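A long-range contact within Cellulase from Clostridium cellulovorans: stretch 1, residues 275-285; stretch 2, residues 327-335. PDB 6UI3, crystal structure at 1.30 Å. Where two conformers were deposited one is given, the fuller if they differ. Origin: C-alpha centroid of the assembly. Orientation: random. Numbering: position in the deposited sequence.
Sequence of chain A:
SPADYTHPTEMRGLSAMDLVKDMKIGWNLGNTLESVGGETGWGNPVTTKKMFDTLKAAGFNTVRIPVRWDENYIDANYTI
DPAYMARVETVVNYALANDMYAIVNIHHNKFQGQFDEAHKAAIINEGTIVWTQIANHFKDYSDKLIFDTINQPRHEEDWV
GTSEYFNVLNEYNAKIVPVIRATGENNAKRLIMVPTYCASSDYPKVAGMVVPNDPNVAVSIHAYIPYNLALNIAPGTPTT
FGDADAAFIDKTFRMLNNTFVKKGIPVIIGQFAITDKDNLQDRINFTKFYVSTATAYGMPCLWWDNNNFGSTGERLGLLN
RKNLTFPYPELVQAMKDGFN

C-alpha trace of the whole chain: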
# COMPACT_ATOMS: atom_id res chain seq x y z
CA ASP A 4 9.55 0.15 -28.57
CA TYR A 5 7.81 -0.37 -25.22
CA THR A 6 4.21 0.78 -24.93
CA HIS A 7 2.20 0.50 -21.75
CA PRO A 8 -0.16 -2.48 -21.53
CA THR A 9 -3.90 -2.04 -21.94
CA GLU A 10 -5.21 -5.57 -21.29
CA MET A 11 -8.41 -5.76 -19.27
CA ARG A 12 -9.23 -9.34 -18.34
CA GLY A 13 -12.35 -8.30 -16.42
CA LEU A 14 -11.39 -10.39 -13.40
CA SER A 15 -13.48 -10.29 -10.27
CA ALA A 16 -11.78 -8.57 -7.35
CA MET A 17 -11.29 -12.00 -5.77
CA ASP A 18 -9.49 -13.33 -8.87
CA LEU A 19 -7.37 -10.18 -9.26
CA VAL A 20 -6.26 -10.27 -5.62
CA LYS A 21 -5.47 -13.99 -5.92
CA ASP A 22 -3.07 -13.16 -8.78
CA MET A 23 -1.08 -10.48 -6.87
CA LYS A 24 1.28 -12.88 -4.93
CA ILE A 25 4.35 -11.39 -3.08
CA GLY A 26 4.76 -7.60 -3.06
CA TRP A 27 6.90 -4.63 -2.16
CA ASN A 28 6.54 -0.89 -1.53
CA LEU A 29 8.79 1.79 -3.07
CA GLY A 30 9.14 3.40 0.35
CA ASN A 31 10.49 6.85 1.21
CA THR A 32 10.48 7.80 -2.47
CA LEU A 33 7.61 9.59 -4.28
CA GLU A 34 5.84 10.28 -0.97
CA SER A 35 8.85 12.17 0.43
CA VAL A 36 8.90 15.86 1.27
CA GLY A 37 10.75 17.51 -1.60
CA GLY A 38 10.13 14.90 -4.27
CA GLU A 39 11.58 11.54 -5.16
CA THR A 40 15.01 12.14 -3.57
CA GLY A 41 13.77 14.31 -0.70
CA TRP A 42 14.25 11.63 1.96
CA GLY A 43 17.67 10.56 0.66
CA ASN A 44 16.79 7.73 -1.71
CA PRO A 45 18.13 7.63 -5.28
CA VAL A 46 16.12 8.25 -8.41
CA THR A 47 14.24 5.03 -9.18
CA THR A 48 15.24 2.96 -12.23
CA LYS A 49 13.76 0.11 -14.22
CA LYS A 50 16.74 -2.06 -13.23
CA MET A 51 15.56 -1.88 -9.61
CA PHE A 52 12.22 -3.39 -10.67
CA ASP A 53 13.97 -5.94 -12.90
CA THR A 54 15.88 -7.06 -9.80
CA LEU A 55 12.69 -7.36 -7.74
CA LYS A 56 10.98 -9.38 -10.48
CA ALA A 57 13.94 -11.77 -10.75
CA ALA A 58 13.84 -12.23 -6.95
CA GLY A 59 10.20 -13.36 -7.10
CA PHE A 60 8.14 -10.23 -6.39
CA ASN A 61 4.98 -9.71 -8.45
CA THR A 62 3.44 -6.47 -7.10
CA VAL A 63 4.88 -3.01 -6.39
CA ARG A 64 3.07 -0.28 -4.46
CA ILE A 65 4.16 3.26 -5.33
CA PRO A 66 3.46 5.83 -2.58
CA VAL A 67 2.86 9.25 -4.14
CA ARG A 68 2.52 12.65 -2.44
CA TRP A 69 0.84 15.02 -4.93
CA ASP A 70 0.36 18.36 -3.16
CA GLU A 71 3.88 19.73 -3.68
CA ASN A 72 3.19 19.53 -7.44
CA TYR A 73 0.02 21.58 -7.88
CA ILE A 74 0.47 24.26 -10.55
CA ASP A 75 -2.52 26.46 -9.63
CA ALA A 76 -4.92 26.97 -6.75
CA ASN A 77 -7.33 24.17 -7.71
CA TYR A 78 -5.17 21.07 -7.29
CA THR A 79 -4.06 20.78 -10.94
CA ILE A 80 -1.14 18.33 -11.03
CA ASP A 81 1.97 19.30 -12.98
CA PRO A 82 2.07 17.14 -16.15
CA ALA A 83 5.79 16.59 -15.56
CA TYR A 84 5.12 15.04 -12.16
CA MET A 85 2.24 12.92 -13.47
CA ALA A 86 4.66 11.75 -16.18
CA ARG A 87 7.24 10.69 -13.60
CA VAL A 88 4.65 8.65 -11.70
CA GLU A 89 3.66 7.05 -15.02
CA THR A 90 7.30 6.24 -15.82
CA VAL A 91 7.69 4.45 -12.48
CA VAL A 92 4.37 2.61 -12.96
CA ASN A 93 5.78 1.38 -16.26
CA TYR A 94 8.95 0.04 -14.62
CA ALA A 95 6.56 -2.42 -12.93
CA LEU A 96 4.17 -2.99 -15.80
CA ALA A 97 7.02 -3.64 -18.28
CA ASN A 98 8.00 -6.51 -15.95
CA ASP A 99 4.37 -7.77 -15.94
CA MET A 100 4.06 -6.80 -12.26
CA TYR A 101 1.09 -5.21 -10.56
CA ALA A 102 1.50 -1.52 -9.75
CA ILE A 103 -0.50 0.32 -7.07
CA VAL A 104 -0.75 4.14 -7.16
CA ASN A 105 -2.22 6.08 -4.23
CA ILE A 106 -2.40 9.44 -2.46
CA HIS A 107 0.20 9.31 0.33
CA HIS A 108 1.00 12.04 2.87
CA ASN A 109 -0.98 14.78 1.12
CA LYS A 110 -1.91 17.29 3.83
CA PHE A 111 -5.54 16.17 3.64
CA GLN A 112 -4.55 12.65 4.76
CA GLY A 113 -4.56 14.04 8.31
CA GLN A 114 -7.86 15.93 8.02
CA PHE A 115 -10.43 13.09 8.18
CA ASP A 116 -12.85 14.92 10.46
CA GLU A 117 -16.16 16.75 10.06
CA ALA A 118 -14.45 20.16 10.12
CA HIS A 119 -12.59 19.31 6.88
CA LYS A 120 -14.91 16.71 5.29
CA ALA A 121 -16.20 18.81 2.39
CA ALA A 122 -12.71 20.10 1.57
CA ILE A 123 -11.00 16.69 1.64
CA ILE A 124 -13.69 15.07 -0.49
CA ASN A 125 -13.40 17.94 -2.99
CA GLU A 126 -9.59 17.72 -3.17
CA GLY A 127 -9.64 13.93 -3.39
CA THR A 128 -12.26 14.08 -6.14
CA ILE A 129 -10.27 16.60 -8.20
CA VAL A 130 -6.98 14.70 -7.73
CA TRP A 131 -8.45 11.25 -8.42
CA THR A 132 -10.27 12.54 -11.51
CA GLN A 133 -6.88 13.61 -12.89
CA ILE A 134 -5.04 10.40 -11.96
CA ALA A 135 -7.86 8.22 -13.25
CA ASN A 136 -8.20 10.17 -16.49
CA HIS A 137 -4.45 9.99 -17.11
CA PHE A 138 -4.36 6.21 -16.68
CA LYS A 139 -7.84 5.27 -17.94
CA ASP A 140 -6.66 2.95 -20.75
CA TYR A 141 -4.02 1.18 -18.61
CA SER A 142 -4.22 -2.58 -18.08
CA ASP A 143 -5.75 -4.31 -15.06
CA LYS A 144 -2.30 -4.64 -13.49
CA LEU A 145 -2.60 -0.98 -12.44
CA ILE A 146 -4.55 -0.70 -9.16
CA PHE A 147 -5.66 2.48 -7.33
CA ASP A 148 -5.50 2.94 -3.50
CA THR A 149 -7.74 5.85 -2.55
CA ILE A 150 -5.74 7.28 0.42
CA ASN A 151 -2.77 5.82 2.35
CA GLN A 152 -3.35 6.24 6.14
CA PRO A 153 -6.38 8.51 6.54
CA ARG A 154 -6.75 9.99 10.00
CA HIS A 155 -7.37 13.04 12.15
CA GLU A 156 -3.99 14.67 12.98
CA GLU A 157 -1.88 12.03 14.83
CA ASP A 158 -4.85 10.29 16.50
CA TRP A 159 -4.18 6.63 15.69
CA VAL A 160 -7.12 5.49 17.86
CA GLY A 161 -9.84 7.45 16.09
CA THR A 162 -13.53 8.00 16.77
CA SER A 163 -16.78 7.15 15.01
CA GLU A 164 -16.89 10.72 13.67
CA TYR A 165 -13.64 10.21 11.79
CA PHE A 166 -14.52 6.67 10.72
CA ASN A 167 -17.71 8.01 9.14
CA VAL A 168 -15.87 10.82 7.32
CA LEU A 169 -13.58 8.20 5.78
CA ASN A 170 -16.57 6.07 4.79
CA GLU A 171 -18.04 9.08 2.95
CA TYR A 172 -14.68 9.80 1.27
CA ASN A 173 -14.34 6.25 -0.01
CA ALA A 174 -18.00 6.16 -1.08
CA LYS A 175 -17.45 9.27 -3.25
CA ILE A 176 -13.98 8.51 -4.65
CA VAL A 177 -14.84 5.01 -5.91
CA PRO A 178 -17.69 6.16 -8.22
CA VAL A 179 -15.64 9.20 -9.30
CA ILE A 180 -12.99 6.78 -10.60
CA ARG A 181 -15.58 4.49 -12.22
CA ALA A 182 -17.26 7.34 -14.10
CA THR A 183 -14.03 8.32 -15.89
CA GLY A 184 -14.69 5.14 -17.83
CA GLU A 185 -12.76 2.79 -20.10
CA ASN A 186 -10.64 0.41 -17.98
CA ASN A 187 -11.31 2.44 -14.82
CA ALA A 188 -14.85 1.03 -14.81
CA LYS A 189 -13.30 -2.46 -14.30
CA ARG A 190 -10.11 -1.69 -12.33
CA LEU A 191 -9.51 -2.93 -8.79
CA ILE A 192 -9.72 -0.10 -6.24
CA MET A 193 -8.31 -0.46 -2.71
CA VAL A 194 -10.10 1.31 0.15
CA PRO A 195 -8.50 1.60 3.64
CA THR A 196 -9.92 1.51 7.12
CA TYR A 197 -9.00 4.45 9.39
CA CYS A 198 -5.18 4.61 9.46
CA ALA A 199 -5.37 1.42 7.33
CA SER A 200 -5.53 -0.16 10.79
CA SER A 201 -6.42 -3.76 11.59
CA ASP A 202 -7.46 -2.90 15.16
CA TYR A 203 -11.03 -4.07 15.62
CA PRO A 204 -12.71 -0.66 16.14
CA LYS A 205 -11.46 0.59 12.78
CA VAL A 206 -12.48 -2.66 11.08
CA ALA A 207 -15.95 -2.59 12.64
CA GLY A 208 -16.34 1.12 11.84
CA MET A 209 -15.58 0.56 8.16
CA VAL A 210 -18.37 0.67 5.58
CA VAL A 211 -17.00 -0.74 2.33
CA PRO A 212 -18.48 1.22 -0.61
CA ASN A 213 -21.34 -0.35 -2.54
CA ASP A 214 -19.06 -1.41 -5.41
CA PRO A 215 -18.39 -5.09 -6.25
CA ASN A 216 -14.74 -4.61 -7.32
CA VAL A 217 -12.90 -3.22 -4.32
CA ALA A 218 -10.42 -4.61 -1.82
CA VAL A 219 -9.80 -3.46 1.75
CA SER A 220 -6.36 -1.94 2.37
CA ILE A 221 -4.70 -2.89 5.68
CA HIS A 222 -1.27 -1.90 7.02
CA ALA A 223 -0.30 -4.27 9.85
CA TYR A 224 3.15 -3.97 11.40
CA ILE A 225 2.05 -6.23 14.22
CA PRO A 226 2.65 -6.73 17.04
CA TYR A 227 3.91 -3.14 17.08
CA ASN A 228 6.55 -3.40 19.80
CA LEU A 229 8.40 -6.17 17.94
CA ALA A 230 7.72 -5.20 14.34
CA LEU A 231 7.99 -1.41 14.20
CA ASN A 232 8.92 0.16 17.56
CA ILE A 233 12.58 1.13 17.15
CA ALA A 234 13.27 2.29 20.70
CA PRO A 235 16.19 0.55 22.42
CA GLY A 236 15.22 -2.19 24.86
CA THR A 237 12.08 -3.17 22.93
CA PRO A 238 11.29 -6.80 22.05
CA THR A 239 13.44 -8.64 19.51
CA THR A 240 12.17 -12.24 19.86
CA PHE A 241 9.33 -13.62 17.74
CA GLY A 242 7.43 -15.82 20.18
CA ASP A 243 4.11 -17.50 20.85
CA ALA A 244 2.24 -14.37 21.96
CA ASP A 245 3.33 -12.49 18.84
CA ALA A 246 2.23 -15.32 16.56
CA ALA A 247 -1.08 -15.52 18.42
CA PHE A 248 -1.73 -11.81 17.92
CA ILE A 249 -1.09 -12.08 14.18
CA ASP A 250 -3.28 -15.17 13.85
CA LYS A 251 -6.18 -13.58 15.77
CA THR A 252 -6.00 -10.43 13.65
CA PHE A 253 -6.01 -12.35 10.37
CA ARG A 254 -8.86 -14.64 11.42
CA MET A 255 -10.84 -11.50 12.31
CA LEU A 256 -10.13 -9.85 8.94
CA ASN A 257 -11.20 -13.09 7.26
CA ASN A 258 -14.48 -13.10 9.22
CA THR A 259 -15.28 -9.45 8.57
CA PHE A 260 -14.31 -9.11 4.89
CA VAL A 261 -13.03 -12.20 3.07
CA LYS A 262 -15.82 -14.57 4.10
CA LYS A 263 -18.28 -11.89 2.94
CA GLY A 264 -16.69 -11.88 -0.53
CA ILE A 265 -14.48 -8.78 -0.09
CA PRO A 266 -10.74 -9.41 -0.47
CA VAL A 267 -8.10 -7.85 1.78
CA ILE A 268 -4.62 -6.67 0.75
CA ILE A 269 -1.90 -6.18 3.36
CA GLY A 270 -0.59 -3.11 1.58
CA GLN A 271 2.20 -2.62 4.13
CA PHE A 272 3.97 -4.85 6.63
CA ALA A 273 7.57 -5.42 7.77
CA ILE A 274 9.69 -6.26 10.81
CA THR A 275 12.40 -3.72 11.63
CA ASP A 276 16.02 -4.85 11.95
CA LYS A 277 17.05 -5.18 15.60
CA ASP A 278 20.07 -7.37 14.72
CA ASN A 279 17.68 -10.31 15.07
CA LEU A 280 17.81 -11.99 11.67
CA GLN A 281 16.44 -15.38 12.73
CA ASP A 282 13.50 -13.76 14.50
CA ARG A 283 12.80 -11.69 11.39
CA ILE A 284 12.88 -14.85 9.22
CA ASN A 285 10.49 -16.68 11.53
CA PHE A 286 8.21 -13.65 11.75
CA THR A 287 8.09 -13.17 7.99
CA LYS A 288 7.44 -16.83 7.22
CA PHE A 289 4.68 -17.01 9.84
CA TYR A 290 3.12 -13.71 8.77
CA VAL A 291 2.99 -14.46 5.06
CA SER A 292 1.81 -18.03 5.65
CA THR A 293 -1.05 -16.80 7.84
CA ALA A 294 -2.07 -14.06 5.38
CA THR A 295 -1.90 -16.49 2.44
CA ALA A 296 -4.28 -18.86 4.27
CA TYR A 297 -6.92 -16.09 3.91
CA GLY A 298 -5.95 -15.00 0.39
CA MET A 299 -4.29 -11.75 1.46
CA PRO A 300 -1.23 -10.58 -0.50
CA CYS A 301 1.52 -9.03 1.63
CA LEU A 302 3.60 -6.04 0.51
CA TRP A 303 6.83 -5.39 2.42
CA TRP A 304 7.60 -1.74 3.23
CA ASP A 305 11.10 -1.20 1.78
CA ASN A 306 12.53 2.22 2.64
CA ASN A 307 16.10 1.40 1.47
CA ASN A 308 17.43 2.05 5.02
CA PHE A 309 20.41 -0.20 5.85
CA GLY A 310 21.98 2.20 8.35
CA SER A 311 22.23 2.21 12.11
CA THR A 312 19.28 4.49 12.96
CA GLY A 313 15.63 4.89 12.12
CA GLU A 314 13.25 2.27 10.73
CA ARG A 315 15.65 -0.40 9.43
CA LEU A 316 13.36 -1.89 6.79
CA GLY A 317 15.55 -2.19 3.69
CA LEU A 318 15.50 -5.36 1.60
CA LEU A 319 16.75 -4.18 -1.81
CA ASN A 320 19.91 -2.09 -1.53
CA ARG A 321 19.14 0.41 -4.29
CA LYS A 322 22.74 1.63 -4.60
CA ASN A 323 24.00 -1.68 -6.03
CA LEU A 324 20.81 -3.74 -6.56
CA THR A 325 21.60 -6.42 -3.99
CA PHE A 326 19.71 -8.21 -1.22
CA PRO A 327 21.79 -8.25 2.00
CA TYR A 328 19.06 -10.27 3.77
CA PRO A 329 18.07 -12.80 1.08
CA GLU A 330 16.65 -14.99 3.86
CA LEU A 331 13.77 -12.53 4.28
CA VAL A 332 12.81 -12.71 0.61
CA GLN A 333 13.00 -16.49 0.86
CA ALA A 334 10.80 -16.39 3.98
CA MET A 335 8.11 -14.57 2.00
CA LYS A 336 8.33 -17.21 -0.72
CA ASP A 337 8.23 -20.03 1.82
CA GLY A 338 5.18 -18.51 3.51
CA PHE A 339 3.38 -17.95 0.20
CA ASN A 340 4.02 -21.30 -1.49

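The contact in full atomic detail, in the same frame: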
# COMPACT_ATOMS: atom_id res chain seq x y z
N THR A 275 11.20 -4.54 11.62
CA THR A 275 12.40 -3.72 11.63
C THR A 275 13.61 -4.50 12.14
O THR A 275 13.51 -5.37 13.02
CB THR A 275 12.13 -2.44 12.43
OG1 THR A 275 13.17 -1.49 12.18
CG2 THR A 275 12.02 -2.69 13.94
N ASP A 276 14.78 -4.17 11.58
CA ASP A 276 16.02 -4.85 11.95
C ASP A 276 16.46 -4.42 13.35
O ASP A 276 16.80 -3.25 13.57
CB ASP A 276 17.12 -4.54 10.93
CG ASP A 276 18.31 -5.45 11.04
OD1 ASP A 276 18.33 -6.35 11.91
OD2 ASP A 276 19.27 -5.23 10.25
N LYS A 277 16.49 -5.37 14.27
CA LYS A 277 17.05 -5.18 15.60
C LYS A 277 18.22 -6.15 15.79
O LYS A 277 18.44 -6.67 16.89
CB LYS A 277 15.98 -5.35 16.67
CG LYS A 277 14.82 -4.37 16.53
CD LYS A 277 13.79 -4.53 17.62
CE LYS A 277 12.57 -3.69 17.36
NZ LYS A 277 11.62 -3.74 18.52
N ASP A 278 18.95 -6.42 14.71
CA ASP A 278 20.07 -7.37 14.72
C ASP A 278 19.60 -8.75 15.17
O ASP A 278 20.27 -9.46 15.91
CB ASP A 278 21.24 -6.83 15.53
CG ASP A 278 21.67 -5.45 15.03
OD1 ASP A 278 21.65 -4.49 15.82
OD2 ASP A 278 21.95 -5.32 13.82
N ASN A 279 18.43 -9.13 14.67
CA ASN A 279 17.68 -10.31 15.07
C ASN A 279 17.22 -11.09 13.86
O ASN A 279 16.03 -11.42 13.72
CB ASN A 279 16.50 -9.91 15.96
CG ASN A 279 15.53 -8.94 15.29
OD1 ASN A 279 15.88 -8.21 14.35
ND2 ASN A 279 14.31 -8.90 15.80
N LEU A 280 18.16 -11.42 12.96
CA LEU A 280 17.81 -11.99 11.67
C LEU A 280 16.91 -13.22 11.79
O LEU A 280 15.93 -13.34 11.06
CB LEU A 280 19.07 -12.34 10.87
CG LEU A 280 18.79 -12.96 9.50
CD1 LEU A 280 18.08 -12.01 8.57
CD2 LEU A 280 20.10 -13.45 8.88
N GLN A 281 17.25 -14.16 12.67
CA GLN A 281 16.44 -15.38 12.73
C GLN A 281 15.02 -15.09 13.17
O GLN A 281 14.07 -15.70 12.67
CB GLN A 281 17.11 -16.43 13.62
CG GLN A 281 18.46 -16.91 13.09
CD GLN A 281 18.40 -17.45 11.67
OE1 GLN A 281 17.53 -18.25 11.35
NE2 GLN A 281 19.32 -17.00 10.82
N ASP A 282 14.85 -14.18 14.12
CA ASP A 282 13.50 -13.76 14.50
C ASP A 282 12.76 -13.13 13.34
O ASP A 282 11.55 -13.33 13.19
CB ASP A 282 13.58 -12.80 15.68
CG ASP A 282 14.05 -13.48 16.94
OD1 ASP A 282 13.29 -14.31 17.48
OD2 ASP A 282 15.21 -13.20 17.36
N ARG A 283 13.45 -12.33 12.53
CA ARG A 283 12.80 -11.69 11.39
C ARG A 283 12.40 -12.73 10.34
O ARG A 283 11.34 -12.60 9.71
CB ARG A 283 13.71 -10.62 10.79
CG ARG A 283 14.01 -9.48 11.76
CD ARG A 283 14.19 -8.15 11.03
NE ARG A 283 15.39 -8.09 10.21
CZ ARG A 283 15.58 -7.22 9.23
NH1 ARG A 283 14.64 -6.35 8.90
NH2 ARG A 283 16.72 -7.23 8.56
N ILE A 284 13.22 -13.76 10.14
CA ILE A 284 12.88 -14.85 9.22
C ILE A 284 11.63 -15.56 9.70
O ILE A 284 10.67 -15.77 8.94
CB ILE A 284 14.06 -15.83 9.09
CG1 ILE A 284 15.25 -15.16 8.39
CG2 ILE A 284 13.63 -17.09 8.33
CD1 ILE A 284 16.55 -15.96 8.49
N ASN A 285 11.62 -15.94 10.98
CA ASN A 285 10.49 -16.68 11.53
C ASN A 285 9.22 -15.84 11.50
O ASN A 285 8.15 -16.33 11.13
CB ASN A 285 10.77 -17.09 12.98
CG ASN A 285 11.93 -18.05 13.11
OD1 ASN A 285 12.35 -18.70 12.15
ND2 ASN A 285 12.44 -18.16 14.33
N PRO A 327 20.90 -7.81 0.91
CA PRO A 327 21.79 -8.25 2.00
C PRO A 327 21.15 -9.26 2.93
O PRO A 327 21.87 -9.94 3.67
CB PRO A 327 22.15 -6.94 2.72
CG PRO A 327 21.06 -6.02 2.39
CD PRO A 327 20.60 -6.37 0.98
N TYR A 328 19.83 -9.35 2.93
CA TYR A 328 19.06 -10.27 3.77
C TYR A 328 18.21 -11.14 2.85
O TYR A 328 16.98 -11.08 2.86
CB TYR A 328 18.18 -9.53 4.79
CG TYR A 328 18.92 -8.40 5.45
CD1 TYR A 328 20.10 -8.63 6.12
CD2 TYR A 328 18.47 -7.08 5.33
CE1 TYR A 328 20.83 -7.60 6.68
CE2 TYR A 328 19.19 -6.05 5.88
CZ TYR A 328 20.36 -6.30 6.56
OH TYR A 328 21.11 -5.27 7.11
N PRO A 329 18.86 -11.97 2.01
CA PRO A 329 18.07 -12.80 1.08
C PRO A 329 17.15 -13.76 1.81
O PRO A 329 16.11 -14.17 1.26
CB PRO A 329 19.14 -13.53 0.26
CG PRO A 329 20.33 -13.64 1.20
CD PRO A 329 20.30 -12.31 1.96
N GLU A 330 17.48 -14.09 3.07
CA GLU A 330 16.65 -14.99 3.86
C GLU A 330 15.25 -14.43 4.06
O GLU A 330 14.30 -15.19 4.25
CB GLU A 330 17.29 -15.23 5.23
CG GLU A 330 18.71 -15.78 5.20
CD GLU A 330 19.83 -14.73 5.21
OE1 GLU A 330 19.59 -13.56 4.85
OE2 GLU A 330 20.95 -15.10 5.59
N LEU A 331 15.09 -13.11 4.06
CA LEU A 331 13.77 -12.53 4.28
C LEU A 331 12.92 -12.63 3.02
O LEU A 331 11.70 -12.82 3.11
CB LEU A 331 13.90 -11.07 4.74
CG LEU A 331 14.55 -10.92 6.11
CD1 LEU A 331 14.64 -9.46 6.52
CD2 LEU A 331 13.84 -11.73 7.19
N VAL A 332 13.53 -12.47 1.85
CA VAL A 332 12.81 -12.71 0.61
C VAL A 332 12.40 -14.18 0.54
O VAL A 332 11.27 -14.52 0.18
CB VAL A 332 13.67 -12.30 -0.60
CG1 VAL A 332 12.93 -12.59 -1.89
CG2 VAL A 332 14.08 -10.82 -0.51
N GLN A 333 13.32 -15.08 0.89
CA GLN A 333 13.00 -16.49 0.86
C GLN A 333 11.90 -16.83 1.86
O GLN A 333 11.08 -17.71 1.59
CB GLN A 333 14.26 -17.33 1.13
CG GLN A 333 14.06 -18.82 0.89
CD GLN A 333 13.69 -19.12 -0.55
OE1 GLN A 333 14.33 -18.65 -1.47
NE2 GLN A 333 12.63 -19.89 -0.73
N ALA A 334 11.86 -16.15 3.00
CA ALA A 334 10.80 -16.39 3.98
C ALA A 334 9.44 -16.01 3.42
O ALA A 334 8.44 -16.70 3.70
CB ALA A 334 11.09 -15.60 5.27
N MET A 335 9.37 -14.92 2.66
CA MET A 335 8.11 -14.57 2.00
C MET A 335 7.70 -15.65 1.02
O MET A 335 6.53 -16.06 1.00
CB MET A 335 8.25 -13.22 1.28
CG MET A 335 8.49 -12.03 2.20
SD MET A 335 8.55 -10.40 1.42
CE MET A 335 9.73 -9.59 2.46
O HOH W 1 19.83 -3.41 8.42

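Two helices, 280-285 and 329-335, run side by side in nearly the same direction, their axes 19° apart and 9.2 Å distant at closest approach. No direct hydrogen bond joins the two stretches; packing does most of the work, and 397 Å² of surface is buried between them.

The apolar contacts centre on Leu 331. Its CB leaves the backbone sideways, but chi1 m and chi2 t bring the branched end over to the first helix, where CD2 lies 3.9 Å from Ile 284 CG1 and 3.6 Å from the backbone N of Ile 284. Leu 280, one turn before Ile 284, adds CD1 at 4.4 Å from Leu 331 CG. Such branched aliphatic chains fill space without leaving polar groups unpaired. One turn beyond Leu 331, the CB of Ala 334 points toward the first helix and packs against its backbone, 3.7 Å from Ile 284 O and 4.2 Å from Ile 284 CG2; a side chain this small fits so close a contact. Glu 330 contributes through its aliphatic portion, with CB 3.4 Å from Ile 284 CD1, while its carboxylate OE2 lies 3.8 Å from Leu 280 CD2.

Arg 283 shows how a long charged residue can serve a buried place. Leu 331 CD1 covers one face of its guanidinium, 3.6 Å from Arg 283 CZ; that face, where no N-H points, can accept a methyl group. Arg 283 NH2 stands over a face of the Tyr 328 ring, 3.7 Å from Tyr 328 CD2; with Arg 283 CZ 5.2 Å from the ring centroid, any cation-pi attraction is weak. Within its own stretch, Arg 283 NH2 forms a long salt bridge of 3.7 Å to Asp 276 OD2, a matter of charge alone.

The polar link is water-mediated. Water 1 donates to Asp 276 OD2 at 2.6 Å and hydrogen-bonds Tyr 328 OH at 2.6 Å. Tyr 328 thus offers a ring face to Arg 283 and a hydroxyl to the water, while Asp 276 supplies both charge and acceptor.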